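Local coordinates for type III effector Xcv3220-like C-terminal domain-containing protein (Xanthomonas campestris pv. vesicatoria, PDB 4FC9), which is secreted into plant host cells as a type III effector and probably acts there as an E3 ubiquitin ligase through this all-helical C-terminal domain, at residues 94-99 and 172-177; 98-103 and 165-170. All blocks are in the same frame, centred on the assembly; numbering follows the deposited sequence.

Contact 1. Residues 94-99 and 172-177; sequences LQRVSD and HPQDRA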
loop_
_atom_site.group_PDB
_atom_site.type_symbol
_atom_site.label_atom_id
_atom_site.label_comp_id
_atom_site.label_asym_id
_atom_site.label_seq_id
_atom_site.Cartn_x
_atom_site.Cartn_y
_atom_site.Cartn_z
ATOM N N LEU A 94 -6.602 1.755 -9.583
ATOM C CA LEU A 94 -7.594 0.944 -8.887
ATOM C C LEU A 94 -7.870 -0.360 -9.629
ATOM O O LEU A 94 -8.099 -1.402 -9.012
ATOM C CB LEU A 94 -8.879 1.744 -8.674
ATOM C CG LEU A 94 -8.687 3.013 -7.836
ATOM C CD1 LEU A 94 -9.947 3.869 -7.835
ATOM C CD2 LEU A 94 -8.266 2.660 -6.412
ATOM N N GLN A 95 -7.830 -0.297 -10.955
ATOM C CA GLN A 95 -7.977 -1.488 -11.785
ATOM C C GLN A 95 -6.851 -2.482 -11.505
ATOM O O GLN A 95 -7.099 -3.679 -11.383
ATOM C CB GLN A 95 -7.992 -1.113 -13.267
ATOM C CG GLN A 95 -8.720 -2.106 -14.166
ATOM C CD GLN A 95 -10.228 -1.895 -14.200
ATOM O OE1 GLN A 95 -10.745 -1.102 -14.996
ATOM N NE2 GLN A 95 -10.943 -2.617 -13.343
ATOM N N ARG A 96 -5.617 -1.989 -11.394
ATOM C CA ARG A 96 -4.466 -2.851 -11.108
ATOM C C ARG A 96 -4.566 -3.488 -9.728
ATOM O O ARG A 96 -4.184 -4.646 -9.536
ATOM C CB ARG A 96 -3.150 -2.079 -11.220
ATOM C CG ARG A 96 -2.791 -1.646 -12.624
ATOM C CD ARG A 96 -2.558 -2.835 -13.536
ATOM N NE ARG A 96 -1.846 -2.437 -14.747
ATOM C CZ ARG A 96 -1.774 -3.172 -15.850
ATOM N NH1 ARG A 96 -1.099 -2.731 -16.905
ATOM N NH2 ARG A 96 -2.380 -4.349 -15.902
ATOM N N VAL A 97 -5.067 -2.723 -8.767
ATOM C CA VAL A 97 -5.255 -3.248 -7.425
ATOM C C VAL A 97 -6.246 -4.406 -7.457
ATOM O O VAL A 97 -6.012 -5.444 -6.837
ATOM C CB VAL A 97 -5.743 -2.163 -6.450
ATOM C CG1 VAL A 97 -6.104 -2.779 -5.101
ATOM C CG2 VAL A 97 -4.689 -1.082 -6.287
ATOM N N SER A 98 -7.342 -4.235 -8.193
ATOM C CA SER A 98 -8.338 -5.294 -8.335
ATOM C C SER A 98 -7.755 -6.502 -9.042
ATOM O O SER A 98 -8.090 -7.642 -8.715
ATOM C CB SER A 98 -9.554 -4.799 -9.114
ATOM O OG SER A 98 -10.396 -4.021 -8.290
ATOM N N ASP A 99 -6.891 -6.248 -10.019
ATOM C CA ASP A 99 -6.270 -7.328 -10.769
ATOM C C ASP A 99 -5.383 -8.170 -9.874
ATOM O O ASP A 99 -5.350 -9.394 -9.989
ATOM C CB ASP A 99 -5.459 -6.781 -11.940
ATOM C CG ASP A 99 -6.333 -6.191 -13.023
ATOM O OD1 ASP A 99 -7.572 -6.348 -12.942
ATOM O OD2 ASP A 99 -5.777 -5.577 -13.959
ATOM N N HIS A 172 3.759 -5.305 -14.012
ATOM C CA HIS A 172 3.547 -4.672 -15.313
ATOM C C HIS A 172 4.485 -3.493 -15.502
ATOM O O HIS A 172 4.097 -2.349 -15.273
ATOM C CB HIS A 172 2.104 -4.195 -15.447
ATOM C CG HIS A 172 1.095 -5.223 -15.044
ATOM N ND1 HIS A 172 0.580 -5.297 -13.768
ATOM C CD2 HIS A 172 0.521 -6.230 -15.743
ATOM C CE1 HIS A 172 -0.276 -6.301 -13.700
ATOM N NE2 HIS A 172 -0.329 -6.884 -14.884
ATOM N N PRO A 173 5.725 -3.769 -15.925
ATOM C CA PRO A 173 6.783 -2.760 -16.036
ATOM C C PRO A 173 6.397 -1.523 -16.856
ATOM O O PRO A 173 6.875 -0.430 -16.560
ATOM C CB PRO A 173 7.923 -3.537 -16.697
ATOM C CG PRO A 173 7.712 -4.937 -16.234
ATOM C CD PRO A 173 6.221 -5.117 -16.250
ATOM N N GLN A 174 5.523 -1.687 -17.846
ATOM C CA GLN A 174 5.080 -0.567 -18.678
ATOM C C GLN A 174 4.262 0.458 -17.892
ATOM O O GLN A 174 4.036 1.577 -18.362
ATOM C CB GLN A 174 4.266 -1.067 -19.874
ATOM C CG GLN A 174 2.850 -1.512 -19.536
ATOM C CD GLN A 174 2.772 -2.956 -19.066
ATOM O OE1 GLN A 174 3.776 -3.554 -18.677
ATOM N NE2 GLN A 174 1.572 -3.524 -19.108
ATOM N N ASP A 175 3.814 0.064 -16.701
ATOM C CA ASP A 175 3.042 0.946 -15.832
ATOM C C ASP A 175 3.940 1.931 -15.087
ATOM O O ASP A 175 3.448 2.823 -14.399
ATOM C CB ASP A 175 2.220 0.135 -14.825
ATOM C CG ASP A 175 0.881 -0.317 -15.382
ATOM O OD1 ASP A 175 -0.038 -0.567 -14.576
ATOM O OD2 ASP A 175 0.740 -0.421 -16.617
ATOM N N ARG A 176 5.254 1.764 -15.221
ATOM C CA ARG A 176 6.205 2.646 -14.559
ATOM C C ARG A 176 6.041 4.082 -15.042
ATOM O O ARG A 176 6.191 5.030 -14.267
ATOM C CB ARG A 176 7.644 2.166 -14.775
ATOM C CG ARG A 176 8.712 3.119 -14.242
ATOM C CD ARG A 176 8.443 3.512 -12.791
ATOM N NE ARG A 176 9.010 2.568 -11.839
ATOM C CZ ARG A 176 8.624 2.466 -10.573
ATOM N NH1 ARG A 176 9.205 1.585 -9.775
ATOM N NH2 ARG A 176 7.655 3.240 -10.104
ATOM N N ALA A 177 5.728 4.244 -16.321
ATOM C CA ALA A 177 5.527 5.576 -16.873
ATOM C C ALA A 177 4.358 6.272 -16.188
ATOM O O ALA A 177 4.368 7.490 -16.021
ATOM C CB ALA A 177 5.306 5.504 -18.369
#

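Contact 2. Residues 98-103 and 165-170; sequences SDMAGP and RELIVH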
loop_
_atom_site.group_PDB
_atom_site.type_symbol
_atom_site.label_atom_id
_atom_site.label_comp_id
_atom_site.label_asym_id
_atom_site.label_seq_id
_atom_site.Cartn_x
_atom_site.Cartn_y
_atom_site.Cartn_z
ATOM N N SER A 98 -7.342 -4.235 -8.193
ATOM C CA SER A 98 -8.338 -5.294 -8.335
ATOM C C SER A 98 -7.755 -6.502 -9.042
ATOM O O SER A 98 -8.090 -7.642 -8.715
ATOM C CB SER A 98 -9.554 -4.799 -9.114
ATOM O OG SER A 98 -10.396 -4.021 -8.290
ATOM N N ASP A 99 -6.891 -6.248 -10.019
ATOM C CA ASP A 99 -6.270 -7.328 -10.769
ATOM C C ASP A 99 -5.383 -8.170 -9.874
ATOM O O ASP A 99 -5.350 -9.394 -9.989
ATOM C CB ASP A 99 -5.459 -6.781 -11.940
ATOM C CG ASP A 99 -6.333 -6.191 -13.023
ATOM O OD1 ASP A 99 -7.572 -6.348 -12.942
ATOM O OD2 ASP A 99 -5.777 -5.577 -13.959
HETATM N N MSE A 100 -4.660 -7.503 -8.980
HETATM C CA MSE A 100 -3.765 -8.192 -8.065
HETATM C C MSE A 100 -4.561 -8.933 -7.000
HETATM O O MSE A 100 -4.302 -10.102 -6.722
HETATM C CB MSE A 100 -2.799 -7.207 -7.407
HETATM C CG MSE A 100 -1.356 -7.693 -7.389
HETATM SE SE MSE A 100 -0.351 -7.064 -5.842
HETATM C CE MSE A 100 -0.615 -5.145 -6.063
ATOM N N ALA A 101 -5.530 -8.243 -6.411
ATOM C CA ALA A 101 -6.350 -8.823 -5.356
ATOM C C ALA A 101 -7.228 -9.929 -5.920
ATOM O O ALA A 101 -7.539 -10.905 -5.234
ATOM C CB ALA A 101 -7.203 -7.758 -4.698
ATOM N N GLY A 102 -7.622 -9.772 -7.178
ATOM C CA GLY A 102 -8.510 -10.723 -7.818
ATOM C C GLY A 102 -9.949 -10.405 -7.479
ATOM O O GLY A 102 -10.226 -9.399 -6.828
ATOM N N PRO A 103 -10.876 -11.258 -7.923
ATOM C CA PRO A 103 -12.300 -11.073 -7.642
ATOM C C PRO A 103 -12.622 -11.463 -6.208
ATOM O O PRO A 103 -11.761 -12.012 -5.519
ATOM C CB PRO A 103 -12.965 -12.054 -8.605
ATOM C CG PRO A 103 -11.965 -13.146 -8.751
ATOM C CD PRO A 103 -10.625 -12.463 -8.729
ATOM N N ARG A 165 2.151 0.120 -5.262
ATOM C CA ARG A 165 2.450 0.643 -6.590
ATOM C C ARG A 165 3.731 0.033 -7.160
ATOM O O ARG A 165 3.852 -0.154 -8.369
ATOM C CB ARG A 165 2.500 2.181 -6.590
ATOM C CG ARG A 165 3.672 2.784 -5.843
ATOM C CD ARG A 165 3.468 4.270 -5.540
ATOM N NE ARG A 165 3.328 5.114 -6.729
ATOM C CZ ARG A 165 4.344 5.543 -7.477
ATOM N NH1 ARG A 165 5.589 5.188 -7.189
ATOM N NH2 ARG A 165 4.113 6.317 -8.526
ATOM N N GLU A 166 4.676 -0.306 -6.289
ATOM C CA GLU A 166 5.897 -0.957 -6.740
ATOM C C GLU A 166 5.643 -2.414 -7.146
ATOM O O GLU A 166 6.285 -2.929 -8.061
ATOM C CB GLU A 166 7.000 -0.853 -5.682
ATOM C CG GLU A 166 7.452 0.582 -5.403
ATOM C CD GLU A 166 7.917 1.310 -6.653
ATOM O OE1 GLU A 166 8.765 0.749 -7.379
ATOM O OE2 GLU A 166 7.432 2.435 -6.911
ATOM N N LEU A 167 4.703 -3.074 -6.476
ATOM C CA LEU A 167 4.317 -4.431 -6.861
ATOM C C LEU A 167 3.576 -4.436 -8.203
ATOM O O LEU A 167 3.761 -5.337 -9.024
ATOM C CB LEU A 167 3.480 -5.102 -5.766
ATOM C CG LEU A 167 4.215 -5.477 -4.472
ATOM C CD1 LEU A 167 3.241 -5.971 -3.415
ATOM C CD2 LEU A 167 5.291 -6.523 -4.729
ATOM N N ILE A 168 2.747 -3.419 -8.424
ATOM C CA ILE A 168 2.052 -3.253 -9.697
ATOM C C ILE A 168 3.044 -3.091 -10.848
ATOM O O ILE A 168 2.906 -3.734 -11.888
ATOM C CB ILE A 168 1.079 -2.052 -9.655
ATOM C CG1 ILE A 168 -0.136 -2.387 -8.788
ATOM C CG2 ILE A 168 0.634 -1.670 -11.054
ATOM C CD1 ILE A 168 -1.011 -1.197 -8.455
ATOM N N VAL A 169 4.055 -2.249 -10.646
ATOM C CA VAL A 169 5.058 -1.983 -11.676
ATOM C C VAL A 169 5.976 -3.180 -11.920
ATOM O O VAL A 169 6.439 -3.405 -13.035
ATOM C CB VAL A 169 5.887 -0.729 -11.330
ATOM C CG1 VAL A 169 7.047 -0.546 -12.298
ATOM C CG2 VAL A 169 4.990 0.495 -11.334
ATOM N N HIS A 170 6.228 -3.963 -10.880
ATOM C CA HIS A 170 7.020 -5.167 -11.061
ATOM C C HIS A 170 6.278 -6.151 -11.954
ATOM O O HIS A 170 6.863 -6.776 -12.842
ATOM C CB HIS A 170 7.331 -5.832 -9.726
ATOM C CG HIS A 170 8.267 -6.990 -9.853
ATOM N ND1 HIS A 170 7.830 -8.277 -10.073
ATOM C CD2 HIS A 170 9.620 -7.048 -9.835
ATOM C CE1 HIS A 170 8.874 -9.082 -10.171
ATOM N NE2 HIS A 170 9.972 -8.360 -10.025
#

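Contact 1. Residues 94-99 and 172-177
Arg96 meets Asp175 and His172 with different parts of one guanidinium group. The acid is gripped side-on by two nitrogens. NE of Arg96 donates to OD1 of Asp175 at 2.6 Å. NH1 of Arg96 donates to OD2 of Asp175 at 3.0 Å. Both oxygens are used on their syn side, with the donors well out of the carboxylate plane. OD2 lies in the guanidinium plane, while OD1 is tilted from it. The carboxylate is turned 47° against the guanidinium, so the pair is bidentate but not coplanar.

The imidazole of His172 lies over one guanidinium face. The two flat groups are stacked with centres 3.7 Å apart and planes 12° from parallel. NH2 of Arg96 sits above the ring, 3.4 Å from His172 NE2, but the angle is too poor for a hydrogen bond. Gln174 NE2 comes obliquely within 3.6 Å of Arg96 NH1, a contact without a hydrogen bond.

Further out, CB of Arg96 packs on Ile168. A bend at chi2 (-64°) turns the guanidinium towards Asp175 and the His172 ring. The ring makes a weak hydrogen bond through ND1 to the backbone O of Ile168. Salt bridge and stack fix the rotation of the guanidinium, and Asp175 is buried with its charge met by the arginine. The backbone bond from Asp175 N to His172 O (2.8 Å) closes the turn that presents both residues to Arg96.

The motif is a side-on bidentate Arg-Asp salt bridge with a guanidinium-imidazole stack. It joins helix 91-101 to the 3-10 turn that follows helix 152-171 in this all-helical domain.

Contact 2. Residues 98-103 and 165-170
Met100, present as selenomethionine, points its methyl end at the side of helix 152-171 that carries Leu167 and Ile168. Only the terminal CE makes the approach. It stands 3.9 Å from CG1 of Ile168 and 4.1 Å from CB of Leu167. The methyl therefore rests against the base of Leu167 and partway along the longer branch of Ile168. The Met100 chain runs across Leu167 at about a right angle and is skewed against Ile168. Bends at chi2 and chi3 swing CE towards the neighbouring helix. A second conformer of Met100 is modelled, so the exact place of the methyl is less certain than that of its partners.

Ile168 holds CG1 anti to its carbonyl carbon (chi1 -72°). That branch runs towards helix 91-101, where the residue also packs on Phe93. Leu167 faces Met100 with its CB and also touches Leu34 of helix 32-49. Met100 itself leans on Gln128 of helix 112-129. No hydrogen bond crosses between the two segments, and the contact is purely apolar.

Helix 91-101 ends one turn after Ser98, where Gly102 N bonds to Ser98 O at 2.7 Å. Gly102 then leaves the helix with a positive phi of 84°. Its carbonyl O accepts a hydrogen bond from Trp125 NE1, which ties this helix end to helix 112-129.

The nearest CA pair, Met100 and Ile168, is 7.8 Å apart, with the selenoether side chain between them. This is helix-helix packing within the all-helical domain, setting the C-terminal end of helix 91-101 on the late part of helix 152-171.

Overall arrangement
The chain first lays down helix 32-49 and helix 79-88, then helix 91-101, from which both contacts start. It passes through helix 112-129 before reaching helix 152-171. Contact 2 closes the inner loop, with 61 residues between its segments. Contact 1 closes a wider one of 72 residues around it, and the two are nested without crossing. They share Ser98 and Asp99, and their centres lie about 6 Å apart. Ile168 serves both contacts, and a salt bridge from Arg176 to Glu166 holds the loop after helix 152-171 against that helix. Together they tie helix 91-101 to that helix and its C-terminal exit.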